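Local coordinates for uncharacterized protein (Staphylococcus aureus subsp. aureus, PDB 3H04) that is of unknown function but has an alpha/beta-hydrolase fold and a probable serine-hydrolase triad, consistent with an esterase-like enzyme, at residues I32-G37 and F101-G106; G39-K44 and R68-V73. All coordinates share one frame; numbering follows the deposited sequence.

Interaction 1 (I32-G37 and F101-G106)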
ATOM      1  N   ILE A  32      -7.314   9.291  -7.501  1.00 18.82           N
ATOM      2  CA  ILE A  32      -6.883   8.037  -6.923  1.00 17.53           C
ATOM      3  C   ILE A  32      -5.471   8.286  -6.378  1.00 16.40           C
ATOM      4  O   ILE A  32      -4.538   8.480  -7.150  1.00 14.76           O
ATOM      5  CB  ILE A  32      -6.815   6.931  -7.980  1.00 15.81           C
ATOM      6  CG1 ILE A  32      -8.172   6.732  -8.656  1.00 18.21           C
ATOM      7  CG2 ILE A  32      -6.327   5.587  -7.312  1.00 17.64           C
ATOM      8  CD1 ILE A  32      -8.095   5.983  -9.989  1.00 18.94           C
ATOM      9  N   VAL A  33      -5.324   8.220  -5.064  1.00 15.98           N
ATOM     10  CA  VAL A  33      -4.019   8.306  -4.420  1.00 15.69           C
ATOM     11  C   VAL A  33      -3.421   6.925  -4.259  1.00 15.31           C
ATOM     12  O   VAL A  33      -3.907   6.121  -3.464  1.00 15.01           O
ATOM     13  CB  VAL A  33      -4.119   8.970  -3.023  1.00 15.32           C
ATOM     14  CG1 VAL A  33      -2.695   9.113  -2.401  1.00 16.27           C
ATOM     15  CG2 VAL A  33      -4.879  10.350  -3.125  1.00 14.93           C
ATOM     16  N   TYR A  34      -2.337   6.676  -4.995  1.00 15.00           N
ATOM     17  CA  TYR A  34      -1.747   5.359  -5.097  1.00 14.51           C
ATOM     18  C   TYR A  34      -0.563   5.201  -4.142  1.00 15.37           C
ATOM     19  O   TYR A  34       0.334   6.033  -4.136  1.00 13.42           O
ATOM     20  CB  TYR A  34      -1.313   5.055  -6.524  1.00 14.52           C
ATOM     21  CG  TYR A  34      -0.490   3.794  -6.605  1.00 16.81           C
ATOM     22  CD1 TYR A  34      -1.079   2.554  -6.407  1.00 18.63           C
ATOM     23  CD2 TYR A  34       0.890   3.841  -6.858  1.00 16.25           C
ATOM     24  CE1 TYR A  34      -0.341   1.400  -6.420  1.00 17.71           C
ATOM     25  CE2 TYR A  34       1.629   2.696  -6.894  1.00 14.90           C
ATOM     26  CZ  TYR A  34       1.006   1.459  -6.691  1.00 17.62           C
ATOM     27  OH  TYR A  34       1.724   0.282  -6.690  1.00 15.37           O
ATOM     28  N   ILE A  35      -0.581   4.107  -3.358  1.00 15.47           N
ATOM     29  CA  ILE A  35       0.476   3.822  -2.413  1.00 16.03           C
ATOM     30  C   ILE A  35       1.046   2.453  -2.734  1.00 16.39           C
ATOM     31  O   ILE A  35       0.343   1.399  -2.635  1.00 16.24           O
ATOM     32  CB  ILE A  35      -0.023   3.923  -0.956  1.00 16.45           C
ATOM     33  CG1 ILE A  35      -0.797   5.226  -0.747  1.00 17.40           C
ATOM     34  CG2 ILE A  35       1.167   3.771   0.013  1.00 15.09           C
ATOM     35  CD1 ILE A  35      -1.111   5.566   0.681  1.00 16.71           C
ATOM     36  N   HIS A  36       2.320   2.458  -3.151  1.00 16.64           N
ATOM     37  CA  HIS A  36       2.990   1.261  -3.631  1.00 16.09           C
ATOM     38  C   HIS A  36       3.271   0.304  -2.500  1.00 17.24           C
ATOM     39  O   HIS A  36       3.258   0.715  -1.356  1.00 16.16           O
ATOM     40  CB  HIS A  36       4.349   1.609  -4.288  1.00 16.03           C
ATOM     41  CG  HIS A  36       5.375   2.137  -3.321  1.00 16.87           C
ATOM     42  ND1 HIS A  36       6.280   1.314  -2.669  1.00 19.87           N
ATOM     43  CD2 HIS A  36       5.683   3.405  -2.952  1.00 17.16           C
ATOM     44  CE1 HIS A  36       7.060   2.060  -1.894  1.00 21.58           C
ATOM     45  NE2 HIS A  36       6.730   3.333  -2.057  1.00 18.08           N
ATOM     46  N   GLY A  37       3.561  -0.937  -2.828  1.00 16.68           N
ATOM     47  CA  GLY A  37       3.870  -1.930  -1.817  1.00 18.26           C
ATOM     48  C   GLY A  37       5.358  -2.045  -1.481  1.00 18.77           C
ATOM     49  O   GLY A  37       6.117  -1.108  -1.690  1.00 22.06           O
ATOM     50  N   PHE A 101      -5.622   3.783  -3.123  1.00 14.68           N
ATOM     51  CA  PHE A 101      -5.391   2.544  -3.846  1.00 14.08           C
ATOM     52  C   PHE A 101      -4.029   2.123  -3.394  1.00 14.77           C
ATOM     53  O   PHE A 101      -3.073   2.853  -3.652  1.00 15.22           O
ATOM     54  CB  PHE A 101      -5.439   2.780  -5.361  1.00 14.30           C
ATOM     55  CG  PHE A 101      -4.926   1.618  -6.180  1.00 15.34           C
ATOM     56  CD1 PHE A 101      -4.976   0.330  -5.691  1.00 15.18           C
ATOM     57  CD2 PHE A 101      -4.377   1.837  -7.437  1.00 15.19           C
ATOM     58  CE1 PHE A 101      -4.546  -0.761  -6.446  1.00 13.80           C
ATOM     59  CE2 PHE A 101      -3.894   0.763  -8.198  1.00 19.77           C
ATOM     60  CZ  PHE A 101      -3.995  -0.535  -7.720  1.00 16.63           C
ATOM     61  N   GLY A 102      -3.946   1.002  -2.670  1.00 14.12           N
ATOM     62  CA  GLY A 102      -2.664   0.419  -2.285  1.00 15.07           C
ATOM     63  C   GLY A 102      -2.522  -1.033  -2.695  1.00 15.16           C
ATOM     64  O   GLY A 102      -3.518  -1.762  -2.933  1.00 15.32           O
ATOM     65  N   ARG A 103      -1.272  -1.461  -2.803  1.00 14.81           N
ATOM     66  CA  ARG A 103      -0.923  -2.846  -3.029  1.00 14.39           C
ATOM     67  C   ARG A 103      -0.056  -3.256  -1.888  1.00 15.95           C
ATOM     68  O   ARG A 103       0.920  -2.572  -1.548  1.00 14.68           O
ATOM     69  CB  ARG A 103      -0.221  -3.056  -4.379  1.00 15.29           C
ATOM     70  CG  ARG A 103      -1.095  -2.534  -5.530  1.00 12.80           C
ATOM     71  CD  ARG A 103      -0.694  -2.937  -6.895  1.00 14.32           C
ATOM     72  NE  ARG A 103       0.668  -2.497  -7.248  1.00 16.72           N
ATOM     73  CZ  ARG A 103       1.351  -2.896  -8.329  1.00 19.62           C
ATOM     74  NH1 ARG A 103       0.838  -3.760  -9.185  1.00 19.46           N
ATOM     75  NH2 ARG A 103       2.561  -2.409  -8.563  1.00 19.92           N
ATOM     76  N   SER A 104      -0.398  -4.408  -1.321  1.00 16.52           N
ATOM     77  CA  SER A 104       0.360  -5.031  -0.260  1.00 17.02           C
ATOM     78  C   SER A 104       0.371  -4.052   0.948  1.00 16.08           C
ATOM     79  O   SER A 104      -0.680  -3.603   1.396  1.00 15.15           O
ATOM     80  CB  SER A 104       1.748  -5.468  -0.784  1.00 18.11           C
ATOM     81  OG  SER A 104       2.284  -6.441   0.082  1.00 23.58           O
ATOM     82  N   SER A 105       1.542  -3.712   1.483  1.00 15.40           N
ATOM     83  CA  SER A 105       1.640  -2.764   2.568  1.00 14.56           C
ATOM     84  C   SER A 105       1.118  -1.369   2.210  1.00 15.38           C
ATOM     85  O   SER A 105       0.713  -0.631   3.089  1.00 15.88           O
ATOM     86  CB  SER A 105       3.107  -2.662   3.015  1.00 16.17           C
ATOM     87  OG  SER A 105       3.975  -2.413   1.879  1.00 20.60           O
ATOM     88  N   GLY A 106       1.116  -0.994   0.937  1.00 14.08           N
ATOM     89  CA  GLY A 106       0.455   0.232   0.530  1.00 15.06           C
ATOM     90  C   GLY A 106      -1.038   0.244   0.770  1.00 14.92           C
ATOM     91  O   GLY A 106      -1.633   1.324   0.995  1.00 15.52           O
TER

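Interaction 2 (G39-K44 and R68-V73)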
ATOM      1  N   GLY A  39       6.464  -4.175   1.519  1.00 16.62           N
ATOM      2  CA  GLY A  39       6.584  -4.532   2.943  1.00 16.24           C
ATOM      3  C   GLY A  39       7.081  -3.408   3.850  1.00 17.49           C
ATOM      4  O   GLY A  39       7.600  -3.679   4.932  1.00 16.69           O
ATOM      5  N   LEU A  40       6.839  -2.173   3.420  1.00 17.39           N
ATOM      6  CA  LEU A  40       7.310  -0.924   4.017  1.00 18.20           C
ATOM      7  C   LEU A  40       8.836  -0.744   3.942  1.00 18.61           C
ATOM      8  O   LEU A  40       9.359   0.218   4.526  1.00 18.87           O
ATOM      9  CB  LEU A  40       6.833  -0.763   5.489  1.00 18.91           C
ATOM     10  CG  LEU A  40       5.334  -0.989   5.781  1.00 19.46           C
ATOM     11  CD1 LEU A  40       5.083  -1.161   7.314  1.00 20.03           C
ATOM     12  CD2 LEU A  40       4.478   0.129   5.164  1.00 22.30           C
ATOM     13  N   MET A  41       9.543  -1.624   3.225  1.00 16.17           N
ATOM     14  CA  MET A  41      11.018  -1.668   3.296  1.00 16.30           C
ATOM     15  C   MET A  41      11.713  -1.482   1.956  1.00 15.07           C
ATOM     16  O   MET A  41      12.910  -1.119   1.887  1.00 16.48           O
ATOM     17  CB  MET A  41      11.479  -3.003   3.894  1.00 15.82           C
ATOM     18  CG  MET A  41      10.984  -3.332   5.271  1.00 14.41           C
ATOM     19  SD  MET A  41      11.714  -4.860   6.033  1.00 10.74           S
ATOM     20  CE  MET A  41      11.280  -4.440   7.672  1.00 22.46           C
ATOM     21  N   PHE A  42      11.013  -1.760   0.859  1.00 15.02           N
ATOM     22  CA  PHE A  42      11.559  -1.535  -0.439  1.00 15.30           C
ATOM     23  C   PHE A  42      10.457  -1.044  -1.406  1.00 16.65           C
ATOM     24  O   PHE A  42       9.295  -0.862  -1.033  1.00 19.64           O
ATOM     25  CB  PHE A  42      12.258  -2.820  -1.003  1.00 14.95           C
ATOM     26  CG  PHE A  42      11.306  -3.946  -1.358  1.00 15.53           C
ATOM     27  CD1 PHE A  42      10.861  -4.115  -2.652  1.00 15.76           C
ATOM     28  CD2 PHE A  42      10.816  -4.823  -0.348  1.00 17.83           C
ATOM     29  CE1 PHE A  42      10.004  -5.139  -2.991  1.00 18.27           C
ATOM     30  CE2 PHE A  42       9.932  -5.856  -0.664  1.00 17.86           C
ATOM     31  CZ  PHE A  42       9.510  -6.010  -1.988  1.00 20.00           C
ATOM     32  N   GLY A  43      10.844  -0.802  -2.645  1.00 16.18           N
ATOM     33  CA  GLY A  43       9.876  -0.456  -3.682  1.00 17.36           C
ATOM     34  C   GLY A  43      10.077   0.967  -4.190  1.00 18.56           C
ATOM     35  O   GLY A  43      11.139   1.631  -3.944  1.00 18.53           O
ATOM     36  N   LYS A  44       9.118   1.402  -4.975  1.00 18.54           N
ATOM     37  CA  LYS A  44       9.115   2.768  -5.528  1.00 19.00           C
ATOM     38  C   LYS A  44       7.682   3.099  -5.926  1.00 18.64           C
ATOM     39  O   LYS A  44       6.874   2.181  -6.199  1.00 18.42           O
ATOM     40  CB  LYS A  44      10.038   2.896  -6.744  1.00 19.68           C
ATOM     41  CG  LYS A  44       9.629   2.071  -7.966  1.00 21.49           C
ATOM     42  CD  LYS A  44      10.733   2.087  -9.080  1.00 23.63           C
ATOM     43  CE  LYS A  44      10.323   1.133 -10.219  1.00 26.82           C
ATOM     44  NZ  LYS A  44      10.951   1.525 -11.461  1.00 29.84           N
ATOM     45  N   ARG A  68       9.159   7.643   3.364  1.00 16.92           N
ATOM     46  CA  ARG A  68      10.460   7.093   3.765  1.00 17.42           C
ATOM     47  C   ARG A  68      10.304   5.628   4.203  1.00 16.89           C
ATOM     48  O   ARG A  68       9.325   5.225   4.813  1.00 18.73           O
ATOM     49  CB  ARG A  68      11.110   8.005   4.813  1.00 17.51           C
ATOM     50  CG  ARG A  68      11.724   9.272   4.188  1.00 17.24           C
ATOM     51  CD  ARG A  68      12.189  10.273   5.245  1.00 20.49           C
ATOM     52  NE  ARG A  68      11.078  10.988   5.862  1.00 18.73           N
ATOM     53  CZ  ARG A  68      11.246  11.952   6.761  1.00 19.07           C
ATOM     54  NH1 ARG A  68      12.479  12.287   7.171  1.00 15.35           N
ATOM     55  NH2 ARG A  68      10.202  12.570   7.262  1.00 17.62           N
ATOM     56  N   LEU A  69      11.264   4.800   3.851  1.00 17.38           N
ATOM     57  CA  LEU A  69      11.164   3.391   4.123  1.00 17.56           C
ATOM     58  C   LEU A  69      11.769   2.946   5.439  1.00 18.71           C
ATOM     59  O   LEU A  69      12.732   3.564   5.962  1.00 19.94           O
ATOM     60  CB  LEU A  69      11.841   2.639   2.979  1.00 17.44           C
ATOM     61  CG  LEU A  69      11.299   2.931   1.575  1.00 18.31           C
ATOM     62  CD1 LEU A  69      12.248   2.378   0.459  1.00 20.07           C
ATOM     63  CD2 LEU A  69       9.842   2.491   1.358  1.00 20.61           C
ATOM     64  N   LEU A  70      11.252   1.827   5.953  1.00 18.60           N
ATOM     65  CA  LEU A  70      11.979   1.079   6.991  1.00 18.81           C
ATOM     66  C   LEU A  70      13.227   0.444   6.371  1.00 18.36           C
ATOM     67  O   LEU A  70      13.226   0.134   5.205  1.00 17.89           O
ATOM     68  CB  LEU A  70      11.123  -0.002   7.619  1.00 19.03           C
ATOM     69  CG  LEU A  70       9.698   0.269   8.084  1.00 19.30           C
ATOM     70  CD1 LEU A  70       9.106  -1.116   8.311  1.00 19.62           C
ATOM     71  CD2 LEU A  70       9.676   1.108   9.322  1.00 23.28           C
ATOM     72  N   PRO A  71      14.295   0.220   7.162  1.00 19.29           N
ATOM     73  CA  PRO A  71      14.384   0.445   8.600  1.00 20.13           C
ATOM     74  C   PRO A  71      15.013   1.777   8.996  1.00 19.77           C
ATOM     75  O   PRO A  71      15.247   2.008  10.169  1.00 19.73           O
ATOM     76  CB  PRO A  71      15.293  -0.703   9.030  1.00 21.31           C
ATOM     77  CG  PRO A  71      16.302  -0.766   7.902  1.00 19.74           C
ATOM     78  CD  PRO A  71      15.432  -0.577   6.663  1.00 20.39           C
ATOM     79  N   GLU A  72      15.319   2.635   8.040  1.00 19.88           N
ATOM     80  CA  GLU A  72      16.041   3.875   8.363  1.00 20.16           C
ATOM     81  C   GLU A  72      15.126   4.879   9.060  1.00 19.95           C
ATOM     82  O   GLU A  72      15.612   5.757   9.762  1.00 18.07           O
ATOM     83  CB  GLU A  72      16.644   4.536   7.130  1.00 19.77           C
ATOM     84  CG  GLU A  72      17.675   3.675   6.418  1.00 20.81           C
ATOM     85  CD  GLU A  72      17.099   2.772   5.318  1.00 21.44           C
ATOM     86  OE1 GLU A  72      15.855   2.570   5.234  1.00 19.85           O
ATOM     87  OE2 GLU A  72      17.920   2.268   4.536  1.00 24.20           O
ATOM     88  N   VAL A  73      13.810   4.735   8.878  1.00 19.36           N
ATOM     89  CA  VAL A  73      12.831   5.448   9.722  1.00 18.09           C
ATOM     90  C   VAL A  73      11.899   4.403  10.308  1.00 19.08           C
ATOM     91  O   VAL A  73      11.956   3.225   9.912  1.00 19.63           O
ATOM     92  CB  VAL A  73      12.017   6.468   8.941  1.00 18.02           C
ATOM     93  CG1 VAL A  73      12.959   7.490   8.206  1.00 18.70           C
ATOM     94  CG2 VAL A  73      10.983   5.748   7.976  1.00 15.85           C
TER

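Interaction 1 (I32-G37 and F101-G106)
Tyr34 and Phe101 pair across neighbouring parallel strands at the centre of an alpha/beta-hydrolase sheet, just before a probable nucleophile elbow. Three backbone bonds join the strands here: Phe101 N to Val33 O, Ile35 N to Phe101 O at 2.8 Å, and the longer Arg103 N to Ile35 O at 3.3 Å. With CG anti to the backbone N (chi1 170°), the Tyr34 ring comes beside Phe101 and its OH reaches Arg103. Tyr34 CD1 lies over one face of the Phe101 ring, 3.5 Å from Phe101 CD2. The two planes are oblique, 55° apart. Ile32 CG2 packs on Phe101 CB at 3.5 Å. Farther out, Arg103 NE donates to Tyr34 OH at 3.0 Å. This bond is bent (137°), and the hydroxyl oxygen sits at the edge of the guanidinium, tilted from its plane. Tyr34 OH also bonds Asp47, and Arg103 NH1 forms a salt bridge with Asp251, so this polar end is buried but satisfied. On the other face, Ile35 CG2 touches Gly106 CA at 3.6 Å. Ile35 O receives CA-H...O contacts from Gly106 CA at 3.4 Å and Gly102 CA at 3.2 Å. These bare glycines let strand and helix come this close around Ser104. Ser104 has positive phi, and its OG bonds His248. This strand-turn-helix is typical of the GxSxG nucleophile elbow of alpha/beta hydrolases.

Interaction 2 (G39-K44 and R68-V73)
Leu40 and Leu70 meet where two loops run past each other, one following strand 30-35 and the other strand 60-65. A single backbone hydrogen bond joins them, from Leu70 N to Leu40 O at 2.9 Å. The N-H meets the carbonyl nearly end-on, with a C=O...N angle of 161°. Next to it, Met41 CA makes a CA-H...O contact of 3.4 Å with Leu70 O.

The tight part is around Leu70. The side chains of Leu40 and Leu70 lie side by side and point the same way. Leu70 CD1 rests on Leu40 CB at 3.6 Å. Both have CG anti to the carbonyl carbon, which sends the two branches along together toward Ile78 of helix 75-91. Met41 crosses Leu70 obliquely. Its chain is extended beyond CG, and this carries the methyl CE to 4.0 Å from Leu70 CD1. Trp185 and Met188 of helix 185-189 also pack on Met41.

The Leu69 side is looser. Its CB points toward the other loop, but its branches mainly meet backbone. Leu69 CD1 is 3.8 Å from Met41 O and 4.1 Å from Phe42 CA. Phe42 points away at its CB, and its ring packs on Phe173. Beyond it the loop leads out to Lys44, which is exposed and has no contact with 68-73. At the other end, the peptide between Leu70 and Pro71 is cis. Arg172 binds Met41 O through NE and forms a salt bridge with Glu72. Arg172, just before helix 173-182, thus bridges the two loops. A loop after a parallel strand that lies near the probable catalytic serine, as 39-44 does with 68-73 backing it, is typical of the active-site side of an alpha/beta hydrolase.

In the fold
Both interactions are buried, but the centre of interaction 1 lies about 3 Å, and that of interaction 2 about 12 Å, from the centre of the chain. Interaction 1 joins strand 30-35 to strand 98-103 and the start of helix 105-116. Interaction 2 joins the loops after strands 30-35 and 60-65, so strand 30-35 feeds both. Several backbone bonds, an aromatic pair and a buried polar cluster hold the first. One backbone bond and aliphatic packing hold the second. They touch directly: Ser105 OG, beside the probable nucleophile, is 3.3 Å from Leu40 N, a probable hydrogen bond. Loop 39-44 of interaction 2 thus borders the presumed active site.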